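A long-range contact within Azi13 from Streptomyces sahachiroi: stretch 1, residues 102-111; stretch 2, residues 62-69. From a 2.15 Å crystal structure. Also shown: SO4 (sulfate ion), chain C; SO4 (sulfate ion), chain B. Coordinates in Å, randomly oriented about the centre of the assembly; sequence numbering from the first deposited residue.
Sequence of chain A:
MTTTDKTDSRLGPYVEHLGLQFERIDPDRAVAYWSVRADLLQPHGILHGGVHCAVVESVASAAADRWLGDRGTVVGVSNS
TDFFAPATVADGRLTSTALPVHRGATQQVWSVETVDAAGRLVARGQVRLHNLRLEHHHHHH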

ATOM      1  N   HIS A 102       5.044  -9.750 -10.933  1.00 36.28           N
ATOM      2  CA  HIS A 102       4.026 -10.613 -11.536  1.00 39.44           C
ATOM      3  C   HIS A 102       3.630 -10.033 -12.884  1.00 46.11           C
ATOM      4  O   HIS A 102       3.384  -8.828 -12.984  1.00 37.93           O
ATOM      5  CB  HIS A 102       2.802 -10.717 -10.630  1.00 40.20           C
ATOM      6  CG  HIS A 102       1.598 -11.325 -11.281  1.00 45.39           C
ATOM      7  ND1 HIS A 102       1.290 -12.664 -11.167  1.00 52.29           N
ATOM      8  CD2 HIS A 102       0.605 -10.773 -12.020  1.00 43.71           C
ATOM      9  CE1 HIS A 102       0.168 -12.915 -11.820  1.00 46.72           C
ATOM     10  NE2 HIS A 102      -0.268 -11.784 -12.347  1.00 48.09           N
ATOM     11  N   ARG A 103       3.571 -10.883 -13.907  1.00 45.87           N
ATOM     12  CA  ARG A 103       3.206 -10.464 -15.262  1.00 49.25           C
ATOM     13  C   ARG A 103       2.275 -11.538 -15.810  1.00 47.04           C
ATOM     14  O   ARG A 103       2.730 -12.607 -16.224  1.00 48.91           O
ATOM     15  CB  ARG A 103       4.442 -10.280 -16.136  1.00 51.96           C
ATOM     16  CG  ARG A 103       5.302  -9.091 -15.721  1.00 43.01           C
ATOM     17  CD  ARG A 103       6.654  -9.092 -16.432  1.00 49.62           C
ATOM     18  NE  ARG A 103       7.355 -10.362 -16.249  1.00 44.91           N
ATOM     19  CZ  ARG A 103       8.541 -10.652 -16.775  1.00 49.69           C
ATOM     20  NH1 ARG A 103       9.183  -9.767 -17.523  1.00 53.15           N
ATOM     21  NH2 ARG A 103       9.084 -11.841 -16.559  1.00 55.33           N
ATOM     22  N   GLY A 104       0.973 -11.269 -15.773  1.00 45.87           N
ATOM     23  CA  GLY A 104      -0.001 -12.267 -16.183  1.00 38.58           C
ATOM     24  C   GLY A 104      -0.943 -11.810 -17.281  1.00 50.91           C
ATOM     25  O   GLY A 104      -0.625 -10.898 -18.053  1.00 47.46           O
ATOM     26  N   ALA A 105      -2.114 -12.440 -17.354  1.00 43.49           N
ATOM     27  CA  ALA A 105      -3.058 -12.126 -18.419  1.00 52.05           C
ATOM     28  C   ALA A 105      -3.568 -10.702 -18.290  1.00 48.29           C
ATOM     29  O   ALA A 105      -3.409  -9.891 -19.207  1.00 45.04           O
ATOM     30  CB  ALA A 105      -4.222 -13.115 -18.405  1.00 49.44           C
ATOM     31  N   THR A 106      -4.179 -10.375 -17.151  1.00 39.19           N
ATOM     32  CA  THR A 106      -4.797  -9.069 -16.991  1.00 41.64           C
ATOM     33  C   THR A 106      -3.974  -8.079 -16.170  1.00 47.50           C
ATOM     34  O   THR A 106      -4.113  -6.871 -16.387  1.00 42.16           O
ATOM     35  CB  THR A 106      -6.178  -9.212 -16.356  1.00 40.80           C
ATOM     36  OG1 THR A 106      -6.050  -9.859 -15.090  1.00 44.19           O
ATOM     37  CG2 THR A 106      -7.138 -10.052 -17.294  1.00 48.65           C
ATOM     38  N   GLN A 107      -3.128  -8.538 -15.244  1.00 45.90           N
ATOM     39  CA  GLN A 107      -2.415  -7.652 -14.321  1.00 38.68           C
ATOM     40  C   GLN A 107      -0.908  -7.779 -14.482  1.00 42.43           C
ATOM     41  O   GLN A 107      -0.396  -8.847 -14.827  1.00 44.67           O
ATOM     42  CB  GLN A 107      -2.741  -7.977 -12.861  1.00 43.21           C
ATOM     43  CG  GLN A 107      -4.189  -7.845 -12.477  1.00 50.69           C
ATOM     44  CD  GLN A 107      -4.597  -6.408 -12.265  1.00 64.15           C
ATOM     45  OE1 GLN A 107      -4.589  -5.917 -11.136  1.00 61.26           O
ATOM     46  NE2 GLN A 107      -4.958  -5.718 -13.349  1.00 62.40           N
ATOM     47  N   GLN A 108      -0.196  -6.679 -14.190  1.00 37.68           N
ATOM     48  CA  GLN A 108       1.238  -6.699 -13.941  1.00 34.64           C
ATOM     49  C   GLN A 108       1.539  -5.955 -12.641  1.00 43.30           C
ATOM     50  O   GLN A 108       0.894  -4.946 -12.331  1.00 40.87           O
ATOM     51  CB  GLN A 108       2.047  -6.040 -15.061  1.00 34.32           C
ATOM     52  CG  GLN A 108       1.853  -6.634 -16.453  1.00 45.34           C
ATOM     53  CD  GLN A 108       2.851  -6.066 -17.441  1.00 42.13           C
ATOM     54  OE1 GLN A 108       4.062  -6.082 -17.197  1.00 44.52           O
ATOM     55  NE2 GLN A 108       2.348  -5.532 -18.552  1.00 39.80           N
ATOM     56  N   VAL A 109       2.533  -6.442 -11.894  1.00 38.28           N
ATOM     57  CA  VAL A 109       3.105  -5.726 -10.759  1.00 36.67           C
ATOM     58  C   VAL A 109       4.614  -5.652 -10.946  1.00 37.11           C
ATOM     59  O   VAL A 109       5.259  -6.669 -11.215  1.00 41.74           O
ATOM     60  CB  VAL A 109       2.764  -6.400  -9.417  1.00 37.44           C
ATOM     61  CG1 VAL A 109       3.453  -5.653  -8.278  1.00 35.97           C
ATOM     62  CG2 VAL A 109       1.274  -6.427  -9.206  1.00 33.71           C
ATOM     63  N   TRP A 110       5.173  -4.452 -10.791  1.00 34.79           N
ATOM     64  CA  TRP A 110       6.604  -4.214 -10.882  1.00 30.56           C
ATOM     65  C   TRP A 110       7.087  -3.547  -9.600  1.00 43.66           C
ATOM     66  O   TRP A 110       6.332  -2.836  -8.937  1.00 36.88           O
ATOM     67  CB  TRP A 110       6.952  -3.326 -12.083  1.00 38.33           C
ATOM     68  CG  TRP A 110       6.759  -4.033 -13.370  1.00 36.92           C
ATOM     69  CD1 TRP A 110       5.566  -4.362 -13.958  1.00 42.60           C
ATOM     70  CD2 TRP A 110       7.788  -4.538 -14.227  1.00 40.13           C
ATOM     71  NE1 TRP A 110       5.798  -5.034 -15.142  1.00 44.20           N
ATOM     72  CE2 TRP A 110       7.153  -5.156 -15.325  1.00 43.26           C
ATOM     73  CE3 TRP A 110       9.189  -4.526 -14.173  1.00 41.51           C
ATOM     74  CZ2 TRP A 110       7.873  -5.759 -16.365  1.00 47.79           C
ATOM     75  CZ3 TRP A 110       9.901  -5.123 -15.204  1.00 51.65           C
ATOM     76  CH2 TRP A 110       9.241  -5.731 -16.284  1.00 50.85           C
ATOM     77  N   SER A 111       8.355  -3.780  -9.263  1.00 40.15           N
ATOM     78  CA  SER A 111       9.009  -3.188  -8.100  1.00 41.05           C
ATOM     79  C   SER A 111      10.146  -2.300  -8.582  1.00 41.25           C
ATOM     80  O   SER A 111      11.011  -2.749  -9.342  1.00 41.54           O
ATOM     81  CB  SER A 111       9.539  -4.278  -7.163  1.00 39.11           C
ATOM     82  OG  SER A 111      10.321  -3.726  -6.125  1.00 46.89           O
TER
HETATM   83  S   SO4 C 302      -3.468 -12.226 -14.009  1.00 61.86           S
HETATM   84  O1  SO4 C 302      -2.741 -13.485 -14.194  1.00 67.94           O
HETATM   85  O2  SO4 C 302      -4.508 -12.061 -15.029  1.00 50.32           O
HETATM   86  O3  SO4 C 302      -4.074 -12.226 -12.685  1.00 52.57           O
HETATM   87  O4  SO4 C 302      -2.541 -11.105 -14.142  1.00 56.42           O
HETATM   88  S   SO4 B 301       6.624 -13.103 -14.064  1.00 92.35           S
HETATM   89  O1  SO4 B 301       6.864 -13.562 -15.441  1.00 83.28           O
HETATM   90  O2  SO4 B 301       5.224 -13.302 -13.682  1.00 63.01           O
HETATM   91  O3  SO4 B 301       7.486 -13.862 -13.158  1.00 83.17           O
HETATM   92  O4  SO4 B 301       6.919 -11.678 -13.937  1.00 60.14           O
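Stretch 2 62-69: AAADRWLG

The most unusual feature of this contact is an arginine laid flat on a tryptophan while a sulfate holds its outer edge. The guanidinium of Arg 103 stacks on the indole of Trp 67, centres 4.3 Å apart and planes at 27°, and Arg 103 CD sits 3.7 Å from the centroid of the Trp 67 five-membered ring, almost on its normal. The chain B sulfate lies near the guanidinium plane, accepting from Arg 103 NE to its O4 (2.7 Å) and from Arg 103 NH2 to its O1 (3.0 Å), so the charge is met at the edge and the face stays free for the ring.

Residues 62-68 of stretch 2 are helical, in a helix that begins earlier in the chain, and this segment crosses the strand 107-111 at 137°, nearer antiparallel than parallel, with the axes 9.4 Å apart at closest approach. The nearest alpha carbons, Gln 108 CA and Ala 64 CA, are 7.0 Å apart. After Leu 68 the chain leaves helical geometry at Gly 69, whose positive phi favours glycine.

Alternation along the strand sends Gln 108 and Trp 110 toward the helix, while Val 109 is out of reach. Ala 63 CB packs over the six-membered ring of Trp 110, 3.5 Å from its centroid; Ala 64 CB lies 3.8 Å from Trp 110 NE1. One polar link is set among these apolar contacts: Gln 108 NE2 donates to Ala 64 O (3.2 Å, 171°), a carbonyl that also accepts from Leu 68 N within the helix. Trp 110 NE1 in turn donates to Gln 108 OE1 (2.9 Å), fixing the amide from its other end. Trp 67, the residue most covered here, also receives Gly 104 O at its ring edge, 3.7 Å from Trp 67 CH2.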

ATOM      1  N   ALA A  62       7.184   1.905 -18.288  1.00 43.27           N
ATOM      2  CA  ALA A  62       8.032   1.622 -19.442  1.00 49.27           C
ATOM      3  C   ALA A  62       8.289   0.133 -19.564  1.00 51.14           C
ATOM      4  O   ALA A  62       8.192  -0.436 -20.655  1.00 42.19           O
ATOM      5  CB  ALA A  62       9.359   2.375 -19.334  1.00 50.72           C
ATOM      6  N   ALA A  63       8.620  -0.520 -18.445  1.00 43.57           N
ATOM      7  CA  ALA A  63       8.908  -1.946 -18.497  1.00 36.33           C
ATOM      8  C   ALA A  63       7.652  -2.746 -18.814  1.00 48.59           C
ATOM      9  O   ALA A  63       7.695  -3.677 -19.629  1.00 50.04           O
ATOM     10  CB  ALA A  63       9.525  -2.417 -17.188  1.00 45.33           C
ATOM     11  N   ALA A  64       6.528  -2.400 -18.175  1.00 39.82           N
ATOM     12  CA  ALA A  64       5.278  -3.126 -18.396  1.00 42.00           C
ATOM     13  C   ALA A  64       4.837  -3.036 -19.851  1.00 49.41           C
ATOM     14  O   ALA A  64       4.391  -4.027 -20.436  1.00 45.90           O
ATOM     15  CB  ALA A  64       4.177  -2.574 -17.494  1.00 38.20           C
ATOM     16  N   ASP A  65       4.924  -1.835 -20.425  1.00 51.70           N
ATOM     17  CA  ASP A  65       4.585  -1.615 -21.824  1.00 50.47           C
ATOM     18  C   ASP A  65       5.452  -2.478 -22.730  1.00 53.85           C
ATOM     19  O   ASP A  65       4.949  -3.176 -23.618  1.00 61.00           O
ATOM     20  CB  ASP A  65       4.767  -0.136 -22.147  1.00 47.82           C
ATOM     21  CG  ASP A  65       3.793   0.355 -23.175  1.00 79.40           C
ATOM     22  OD1 ASP A  65       2.596  -0.002 -23.083  1.00 88.17           O
ATOM     23  OD2 ASP A  65       4.227   1.101 -24.076  1.00 91.90           O
ATOM     24  N   ARG A  66       6.766  -2.458 -22.493  1.00 49.34           N
ATOM     25  CA  ARG A  66       7.699  -3.246 -23.292  1.00 51.68           C
ATOM     26  C   ARG A  66       7.460  -4.744 -23.136  1.00 54.50           C
ATOM     27  O   ARG A  66       7.699  -5.510 -24.079  1.00 53.68           O
ATOM     28  CB  ARG A  66       9.137  -2.871 -22.911  1.00 49.01           C
ATOM     29  CG  ARG A  66      10.236  -3.613 -23.675  1.00 59.75           C
ATOM     30  CD  ARG A  66      10.193  -3.348 -25.187  1.00 55.33           C
ATOM     31  NE  ARG A  66      11.229  -4.106 -25.891  1.00 69.20           N
ATOM     32  CZ  ARG A  66      11.075  -5.349 -26.348  1.00 67.40           C
ATOM     33  NH1 ARG A  66       9.921  -5.986 -26.188  1.00 60.06           N
ATOM     34  NH2 ARG A  66      12.077  -5.960 -26.968  1.00 70.90           N
ATOM     35  N   TRP A  67       6.969  -5.189 -21.976  1.00 51.94           N
ATOM     36  CA  TRP A  67       6.658  -6.610 -21.826  1.00 52.44           C
ATOM     37  C   TRP A  67       5.357  -6.994 -22.530  1.00 46.65           C
ATOM     38  O   TRP A  67       5.236  -8.108 -23.056  1.00 53.74           O
ATOM     39  CB  TRP A  67       6.575  -6.988 -20.345  1.00 43.25           C
ATOM     40  CG  TRP A  67       6.229  -8.447 -20.135  1.00 43.28           C
ATOM     41  CD1 TRP A  67       7.103  -9.503 -20.103  1.00 47.61           C
ATOM     42  CD2 TRP A  67       4.917  -9.006 -19.956  1.00 37.74           C
ATOM     43  NE1 TRP A  67       6.409 -10.681 -19.911  1.00 45.72           N
ATOM     44  CE2 TRP A  67       5.071 -10.401 -19.817  1.00 33.94           C
ATOM     45  CE3 TRP A  67       3.634  -8.462 -19.894  1.00 40.63           C
ATOM     46  CZ2 TRP A  67       3.991 -11.253 -19.609  1.00 36.84           C
ATOM     47  CZ3 TRP A  67       2.571  -9.305 -19.690  1.00 43.92           C
ATOM     48  CH2 TRP A  67       2.751 -10.690 -19.564  1.00 43.40           C
ATOM     49  N   LEU A  68       4.354  -6.117 -22.503  1.00 48.37           N
ATOM     50  CA  LEU A  68       3.102  -6.437 -23.172  1.00 46.37           C
ATOM     51  C   LEU A  68       3.257  -6.342 -24.686  1.00 61.02           C
ATOM     52  O   LEU A  68       2.629  -7.113 -25.421  1.00 50.61           O
ATOM     53  CB  LEU A  68       1.981  -5.523 -22.670  1.00 41.68           C
ATOM     54  CG  LEU A  68       0.540  -5.956 -22.966  1.00 60.41           C
ATOM     55  CD1 LEU A  68       0.235  -7.328 -22.352  1.00 56.93           C
ATOM     56  CD2 LEU A  68      -0.465  -4.913 -22.477  1.00 44.75           C
ATOM     57  N   GLY A  69       4.109  -5.436 -25.166  1.00 59.41           N
ATOM     58  CA  GLY A  69       4.375  -5.340 -26.590  1.00 59.75           C
ATOM     59  C   GLY A  69       3.119  -5.029 -27.381  1.00 61.18           C
ATOM     60  O   GLY A  69       2.190  -4.367 -26.903  1.00 52.38           O
TER